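Lipoprotein (PDB 3UP9) probably binds L-methionine as the substrate-binding lipoprotein of an uptake system. Local coordinates at residues Pro15-His18 / Ala19-Thr23; Leu22-Asn26 / Asp27-Ala31; Glu123-Thr127 / Gln128-Ser132. One frame throughout, in Å; residues are numbered along the deposited sequence.

Contact 1. Residues Pro15-His18 / Ala19-Thr23; sequences PSPH and AKILT
Pro17 and Ile21 meet across the first turn of helix 15-28, which follows strand 7-13 in the periplasmic-binding-protein fold and starts at the ligand pocket. The entry is irregular: the peptide bond before Pro17 is cis, and a wider pi-type turn brings Lys20 N to Pro15 O at 3.3 Å, a weak bond five residues back. Regular spacing then sets in. Ile21 N reaches Pro17 O at 2.9 Å with an N-H...O angle of 166°, and Leu22 N reaches His18 O at 3.0 Å. Both donors approach almost in line with the carbonyl they use.

The His18 imidazole leaves this ladder for the pocket. Its CB bond points away from Ala19-Thr23, and chi1 of -50° sets CG beside the backbone N, anti to the carbonyl carbon; Pro17 CG lies 3.9 Å above one ring face, offset toward the rim. NE2 is hydrogen-bonded to Asn202, Phe61 meets the ring edge-to-face, and the bound selenomethionine touches the same side chain. The ring therefore has Pro17 on one face and a hydrogen bond to Asn202 at NE2, which would limit its rotation.

Ala19 fits beside the irregular turn, its CB 3.5 Å from Pro15 O. On the side facing helix 226-235, the pyrrolidine of Pro17 is met by the tip of Ile21, with Pro17 CB 3.8 Å from Ile21 CD1. One turn on from Ala19, Thr23 folds its hydroxyl back: OG1 donates to Ala19 O at 2.8 Å, coming from 37° above the carbonyl plane.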
loop_
_atom_site.group_PDB
_atom_site.type_symbol
_atom_site.label_atom_id
_atom_site.label_comp_id
_atom_site.label_asym_id
_atom_site.label_seq_id
_atom_site.Cartn_x
_atom_site.Cartn_y
_atom_site.Cartn_z
ATOM N N PRO A 15 -9.601 -1.417 -2.411
ATOM C CA PRO A 15 -10.350 -2.651 -2.797
ATOM C C PRO A 15 -9.560 -3.960 -2.836
ATOM O O PRO A 15 -10.096 -4.995 -2.441
ATOM C CB PRO A 15 -10.864 -2.332 -4.180
ATOM C CG PRO A 15 -10.858 -0.857 -4.251
ATOM C CD PRO A 15 -9.797 -0.329 -3.360
ATOM N N SER A 16 -8.330 -3.934 -3.358
ATOM C CA SER A 16 -7.543 -5.174 -3.491
ATOM C C SER A 16 -6.124 -4.917 -3.051
ATOM O O SER A 16 -5.501 -3.984 -3.516
ATOM C CB SER A 16 -7.574 -5.712 -4.919
ATOM O OG SER A 16 -7.055 -7.013 -4.933
ATOM N N PRO A 17 -5.595 -5.740 -2.149
ATOM C CA PRO A 17 -6.164 -6.914 -1.459
ATOM C C PRO A 17 -7.123 -6.654 -0.268
ATOM O O PRO A 17 -7.851 -7.583 0.164
ATOM C CB PRO A 17 -4.914 -7.650 -0.942
ATOM C CG PRO A 17 -3.917 -6.558 -0.713
ATOM C CD PRO A 17 -4.167 -5.550 -1.813
ATOM N N HIS A 18 -7.103 -5.435 0.262
ATOM C CA HIS A 18 -7.606 -5.199 1.606
ATOM C C HIS A 18 -9.084 -5.495 1.735
ATOM O O HIS A 18 -9.462 -6.277 2.587
ATOM C CB HIS A 18 -7.275 -3.772 2.066
ATOM C CG HIS A 18 -5.829 -3.397 1.871
ATOM N ND1 HIS A 18 -5.344 -3.069 0.680
ATOM C CD2 HIS A 18 -4.759 -3.335 2.772
ATOM C CE1 HIS A 18 -4.017 -2.816 0.811
ATOM N NE2 HIS A 18 -3.671 -2.998 2.085
ATOM N N ALA A 19 -9.933 -4.903 0.903
ATOM C CA ALA A 19 -11.366 -5.205 1.005
ATOM C C ALA A 19 -11.647 -6.668 0.720
ATOM O O ALA A 19 -12.504 -7.243 1.361
ATOM C CB ALA A 19 -12.256 -4.282 0.166
ATOM N N LYS A 20 -10.934 -7.298 -0.201
ATOM C CA LYS A 20 -11.139 -8.754 -0.422
ATOM C C LYS A 20 -10.821 -9.614 0.832
ATOM O O LYS A 20 -11.557 -10.531 1.188
ATOM C CB LYS A 20 -10.315 -9.249 -1.618
ATOM C CG LYS A 20 -10.704 -8.625 -2.928
ATOM C CD LYS A 20 -10.093 -9.324 -4.142
ATOM C CE LYS A 20 -10.807 -8.993 -5.471
ATOM N NZ LYS A 20 -11.759 -10.013 -6.052
ATOM N N ILE A 21 -9.707 -9.335 1.486
ATOM C CA ILE A 21 -9.294 -10.033 2.717
ATOM C C ILE A 21 -10.371 -9.804 3.774
ATOM O O ILE A 21 -10.799 -10.744 4.435
ATOM C CB ILE A 21 -7.916 -9.530 3.241
ATOM C CG1 ILE A 21 -6.783 -9.868 2.269
ATOM C CG2 ILE A 21 -7.584 -10.091 4.604
ATOM C CD1 ILE A 21 -5.521 -9.035 2.580
ATOM N N LEU A 22 -10.847 -8.561 3.904
ATOM C CA LEU A 22 -11.895 -8.240 4.908
ATOM C C LEU A 22 -13.228 -8.932 4.589
ATOM O O LEU A 22 -13.970 -9.231 5.504
ATOM C CB LEU A 22 -12.121 -6.738 5.088
ATOM C CG LEU A 22 -10.993 -5.879 5.658
ATOM C CD1 LEU A 22 -11.437 -4.426 5.586
ATOM C CD2 LEU A 22 -10.611 -6.333 7.072
ATOM N N THR A 23 -13.482 -9.226 3.307
ATOM C CA THR A 23 -14.732 -9.815 2.877
ATOM C C THR A 23 -14.635 -11.340 3.189
ATOM O O THR A 23 -15.581 -11.895 3.749
ATOM C CB THR A 23 -15.043 -9.478 1.412
ATOM O OG1 THR A 23 -15.189 -8.056 1.283
ATOM C CG2 THR A 23 -16.341 -10.157 0.910
#

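Contact 2. Residues Leu22-Asn26 / Asp27-Ala31; sequences LTYIN and DNLAA
Between Leu22-Asn26 and Asp27-Ala31 helix 15-28 runs out: Asp27 N still bonds Thr23 O at 2.9 Å, but Leu29 leaves helical phi/psi and Ile25 O takes both Leu29 N and Ala30 N, which come from opposite faces of its carbonyl plane.

Asn28 and Tyr24 carry the main side-chain meeting. With CG anti to the carbonyl carbon (chi1 -69°), the Asn28 side chain folds back along the helix and its ND2 donates to Tyr24 O at 3.1 Å, in the carbonyl plane and on a lone pair. The bond also lies nearly in the plane of the amide. Asn28 N uses the same oxygen at 2.8 Å, from almost straight ahead. Tyr24 CG, anti to its own backbone N, brings one ring face under Asn28 CB, a CH-pi contact 4.2 Å from the ring centroid, with the amide beyond the rim near CD1 and CE1; ring and amide planes are 23° apart. The Tyr24 ring also stacks with Tyr231, while Leu29 CD1 comes within 4.0 Å of Tyr24 CE2.

Elsewhere on the turn, Thr23 and Asp27 run side by side, methyl CG2 against carboxylate OD2. Water 1 joins Asn26 ND2 to Asp27 OD1, whereas Asn26 OD1 accepts from Leu37 N on strand 35-41. Water 2 accepts a hydrogen bond from Ala31 N and donates one to Asn26 O, at 3.0 Å.

At this helix end Tyr24 O and Ile25 O thus keep their i+4 donors and gain a second one each, while Asn26 O, whose i+4 donor Ala30 N goes to Ile25 O, is served by water 2.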
loop_
_atom_site.group_PDB
_atom_site.type_symbol
_atom_site.label_atom_id
_atom_site.label_comp_id
_atom_site.label_asym_id
_atom_site.label_seq_id
_atom_site.Cartn_x
_atom_site.Cartn_y
_atom_site.Cartn_z
ATOM N N LEU A 22 -10.847 -8.561 3.904
ATOM C CA LEU A 22 -11.895 -8.240 4.908
ATOM C C LEU A 22 -13.228 -8.932 4.589
ATOM O O LEU A 22 -13.970 -9.231 5.504
ATOM C CB LEU A 22 -12.121 -6.738 5.088
ATOM C CG LEU A 22 -10.993 -5.879 5.658
ATOM C CD1 LEU A 22 -11.437 -4.426 5.586
ATOM C CD2 LEU A 22 -10.611 -6.333 7.072
ATOM N N THR A 23 -13.482 -9.226 3.307
ATOM C CA THR A 23 -14.732 -9.815 2.877
ATOM C C THR A 23 -14.635 -11.340 3.189
ATOM O O THR A 23 -15.581 -11.895 3.749
ATOM C CB THR A 23 -15.043 -9.478 1.412
ATOM O OG1 THR A 23 -15.189 -8.056 1.283
ATOM C CG2 THR A 23 -16.341 -10.157 0.910
ATOM N N TYR A 24 -13.475 -11.965 2.926
ATOM C CA TYR A 24 -13.253 -13.334 3.357
ATOM C C TYR A 24 -13.532 -13.464 4.866
ATOM O O TYR A 24 -14.299 -14.320 5.302
ATOM C CB TYR A 24 -11.847 -13.841 2.991
ATOM C CG TYR A 24 -11.560 -15.139 3.668
ATOM C CD1 TYR A 24 -12.089 -16.317 3.197
ATOM C CD2 TYR A 24 -10.865 -15.170 4.840
ATOM C CE1 TYR A 24 -11.830 -17.525 3.835
ATOM C CE2 TYR A 24 -10.644 -16.341 5.513
ATOM C CZ TYR A 24 -11.102 -17.517 5.005
ATOM O OH TYR A 24 -10.875 -18.673 5.717
ATOM N N ILE A 25 -12.952 -12.567 5.648
ATOM C CA ILE A 25 -13.144 -12.588 7.103
ATOM C C ILE A 25 -14.631 -12.405 7.442
ATOM O O ILE A 25 -15.222 -13.143 8.199
ATOM C CB ILE A 25 -12.313 -11.504 7.830
ATOM C CG1 ILE A 25 -10.829 -11.836 7.752
ATOM C CG2 ILE A 25 -12.780 -11.336 9.271
ATOM C CD1 ILE A 25 -9.872 -10.727 8.187
ATOM N N ASN A 26 -15.250 -11.404 6.870
ATOM C CA ASN A 26 -16.651 -11.211 7.141
ATOM C C ASN A 26 -17.526 -12.431 6.851
ATOM O O ASN A 26 -18.434 -12.768 7.591
ATOM C CB ASN A 26 -17.164 -9.991 6.362
ATOM C CG ASN A 26 -18.382 -9.393 7.007
ATOM O OD1 ASN A 26 -18.439 -9.292 8.239
ATOM N ND2 ASN A 26 -19.362 -9.008 6.194
ATOM N N ASP A 27 -17.279 -13.076 5.740
ATOM C CA ASP A 27 -18.189 -14.096 5.276
ATOM C C ASP A 27 -17.844 -15.419 5.921
ATOM O O ASP A 27 -18.681 -16.307 5.945
ATOM C CB ASP A 27 -18.085 -14.275 3.756
ATOM C CG ASP A 27 -18.583 -13.052 2.944
ATOM O OD1 ASP A 27 -19.258 -12.132 3.461
ATOM O OD2 ASP A 27 -18.314 -13.070 1.727
ATOM N N ASN A 28 -16.594 -15.579 6.376
ATOM C CA ASN A 28 -16.159 -16.890 6.871
ATOM C C ASN A 28 -15.875 -16.988 8.369
ATOM O O ASN A 28 -16.147 -18.043 8.978
ATOM C CB ASN A 28 -14.983 -17.393 6.034
ATOM C CG ASN A 28 -15.405 -17.741 4.649
ATOM O OD1 ASN A 28 -15.908 -18.806 4.414
ATOM N ND2 ASN A 28 -15.266 -16.832 3.748
ATOM N N LEU A 29 -15.386 -15.888 8.954
ATOM C CA LEU A 29 -14.826 -15.874 10.339
ATOM C C LEU A 29 -15.514 -14.917 11.352
ATOM O O LEU A 29 -15.477 -15.143 12.545
ATOM C CB LEU A 29 -13.315 -15.575 10.284
ATOM C CG LEU A 29 -12.402 -16.437 9.372
ATOM C CD1 LEU A 29 -10.935 -15.947 9.442
ATOM C CD2 LEU A 29 -12.591 -17.943 9.696
ATOM N N ALA A 30 -16.143 -13.842 10.900
ATOM C CA ALA A 30 -16.584 -12.802 11.827
ATOM C C ALA A 30 -17.663 -13.286 12.758
ATOM O O ALA A 30 -17.581 -13.001 13.947
ATOM C CB ALA A 30 -17.013 -11.526 11.109
ATOM N N ALA A 31 -18.651 -14.015 12.233
ATOM C CA ALA A 31 -19.775 -14.564 13.036
ATOM C C ALA A 31 -19.321 -15.415 14.243
ATOM O O ALA A 31 -19.879 -15.283 15.322
ATOM C CB ALA A 31 -20.781 -15.353 12.144
HETATM O O HOH W 1 -19.946 -9.369 3.459
HETATM O O HOH W 2 -19.007 -14.922 9.535
#

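Contact 3. Residues Glu123-Thr127 / Gln128-Ser132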
loop_
_atom_site.group_PDB
_atom_site.type_symbol
_atom_site.label_atom_id
_atom_site.label_comp_id
_atom_site.label_asym_id
_atom_site.label_seq_id
_atom_site.Cartn_x
_atom_site.Cartn_y
_atom_site.Cartn_z
ATOM N N GLU A 123 13.853 4.939 -3.427
ATOM C CA GLU A 123 14.786 3.866 -2.976
ATOM C C GLU A 123 14.866 2.718 -4.011
ATOM O O GLU A 123 15.936 2.164 -4.284
ATOM C CB GLU A 123 14.334 3.224 -1.656
ATOM C CG GLU A 123 13.934 4.143 -0.517
ATOM C CD GLU A 123 15.082 4.875 0.106
ATOM O OE1 GLU A 123 16.226 4.653 -0.365
ATOM O OE2 GLU A 123 14.832 5.666 1.065
ATOM N N LEU A 124 13.697 2.324 -4.518
ATOM C CA LEU A 124 13.605 1.224 -5.441
ATOM C C LEU A 124 14.424 1.584 -6.651
ATOM O O LEU A 124 15.174 0.737 -7.127
ATOM C CB LEU A 124 12.138 0.927 -5.843
ATOM C CG LEU A 124 11.980 -0.207 -6.848
ATOM C CD1 LEU A 124 12.531 -1.477 -6.186
ATOM C CD2 LEU A 124 10.517 -0.328 -7.240
ATOM N N LEU A 125 14.293 2.834 -7.141
ATOM C CA LEU A 125 15.062 3.280 -8.299
ATOM C C LEU A 125 16.576 3.355 -7.979
ATOM O O LEU A 125 17.379 3.040 -8.851
ATOM C CB LEU A 125 14.483 4.584 -8.918
ATOM C CG LEU A 125 13.002 4.525 -9.439
ATOM C CD1 LEU A 125 12.436 5.887 -9.827
ATOM C CD2 LEU A 125 12.851 3.541 -10.578
ATOM N N ALA A 126 16.961 3.752 -6.752
ATOM C CA ALA A 126 18.366 3.676 -6.301
ATOM C C ALA A 126 18.929 2.265 -6.424
ATOM O O ALA A 126 20.074 2.138 -6.767
ATOM C CB ALA A 126 18.538 4.169 -4.871
ATOM N N THR A 127 18.155 1.204 -6.156
ATOM C CA THR A 127 18.717 -0.174 -6.228
ATOM C C THR A 127 19.087 -0.496 -7.654
ATOM O O THR A 127 19.897 -1.361 -7.867
ATOM C CB THR A 127 17.747 -1.305 -5.743
ATOM O OG1 THR A 127 16.551 -1.355 -6.575
ATOM C CG2 THR A 127 17.384 -1.122 -4.253
ATOM N N GLN A 128 18.433 0.170 -8.620
ATOM C CA GLN A 128 18.711 0.041 -10.063
ATOM C C GLN A 128 19.784 1.021 -10.631
ATOM O O GLN A 128 19.990 1.043 -11.830
ATOM C CB GLN A 128 17.391 0.182 -10.908
ATOM C CG GLN A 128 16.214 -0.734 -10.541
ATOM C CD GLN A 128 16.648 -2.166 -10.423
ATOM O OE1 GLN A 128 17.011 -2.783 -11.412
ATOM N NE2 GLN A 128 16.711 -2.672 -9.197
ATOM N N GLY A 129 20.460 1.794 -9.793
ATOM C CA GLY A 129 21.498 2.712 -10.248
ATOM C C GLY A 129 20.996 3.967 -10.954
ATOM O O GLY A 129 21.788 4.678 -11.547
ATOM N N LEU A 130 19.689 4.272 -10.862
ATOM C CA LEU A 130 19.058 5.364 -11.633
ATOM C C LEU A 130 19.020 6.707 -10.890
ATOM O O LEU A 130 19.035 7.756 -11.523
ATOM C CB LEU A 130 17.653 4.940 -12.110
ATOM C CG LEU A 130 16.922 5.774 -13.172
ATOM C CD1 LEU A 130 17.677 5.635 -14.468
ATOM C CD2 LEU A 130 15.461 5.350 -13.377
ATOM N N VAL A 131 18.937 6.680 -9.563
ATOM C CA VAL A 131 19.142 7.871 -8.749
ATOM C C VAL A 131 20.132 7.590 -7.585
ATOM O O VAL A 131 20.349 6.462 -7.121
ATOM C CB VAL A 131 17.800 8.450 -8.199
ATOM C CG1 VAL A 131 16.791 8.685 -9.330
ATOM C CG2 VAL A 131 17.204 7.544 -7.113
ATOM N N SER A 132 20.736 8.646 -7.104
ATOM C CA SER A 132 21.623 8.582 -5.942
ATOM C C SER A 132 20.921 9.265 -4.751
ATOM O O SER A 132 20.409 10.380 -4.914
ATOM C CB SER A 132 22.917 9.281 -6.308
ATOM O OG SER A 132 23.445 9.842 -5.178
HETATM O O HOH W 3 21.906 4.428 -6.952
#
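Gln128 curls back over Thr127, and its NE2 donates to Thr127 OG1 at 2.9 Å with an N-H...O angle of 155°. A bend at chi2 (-49°) makes this return possible, and the hydroxyl oxygen lies close to the plane of the Gln128 amide. The same hydroxyl donates to Leu124 O at 2.6 Å. Thr127 OG1 is placed for this by sitting between the backbone N and the carbonyl carbon (chi1 62°), so one oxygen links the carboxamide to a carbonyl of the preceding turn.

Below this polar relay the backbone closes as a Schellman motif. Gly129, with positive phi, donates from N to Ala126 O at 3.1 Å, and Leu130 N bonds Leu125 O weakly at 3.3 Å, five residues back. The side chains bridged by that longer bond also meet, as the motif predicts: Leu125 CD2 and Leu130 CD2 are 4.2 Å apart, an apolar contact beneath the reversal.

After the turn the chain passes alongside the helix it has just left. Val131 CG2 packs 4.3 Å from Ala126 CB and also lies near Leu125 CB, while Ala126 CA makes a CA-H...O contact with Val131 O. Water 3 donates to both Ala126 O and Val131 O, so one water bridges the two carbonyls.

The arrangement thus connects helix 115-127 to strand 131-132, which pairs with strand 146-147. On strand 151-156, at the edge of the five-stranded sheet, Leu125 touches Phe153, Leu130 touches Phe151 and Val131 touches both, while Leu124 reaches Val92 of strand 91-93 and Val191 of strand 191-192.

Contacts 1 and 2 are successive lengths of one helix, 15-28, sharing Leu22 and Thr23, with centres 11 Å apart. Contact 1 is the pocket end: the His18 side chain is about 3 Å from the bound selenomethionine. Contact 2 is the far end, where that helix stops. Contact 3 ends a different helix, 115-127, across the chain's centre; its centre is 31 Å from that of contact 1 and 40 Å from that of contact 2, with nearest atoms about 17 and 25 Å apart. Its Leu124 side chain lies about 10 Å from the ligand. This separation is consistent with a two-lobed binding protein holding its ligand between the lobes.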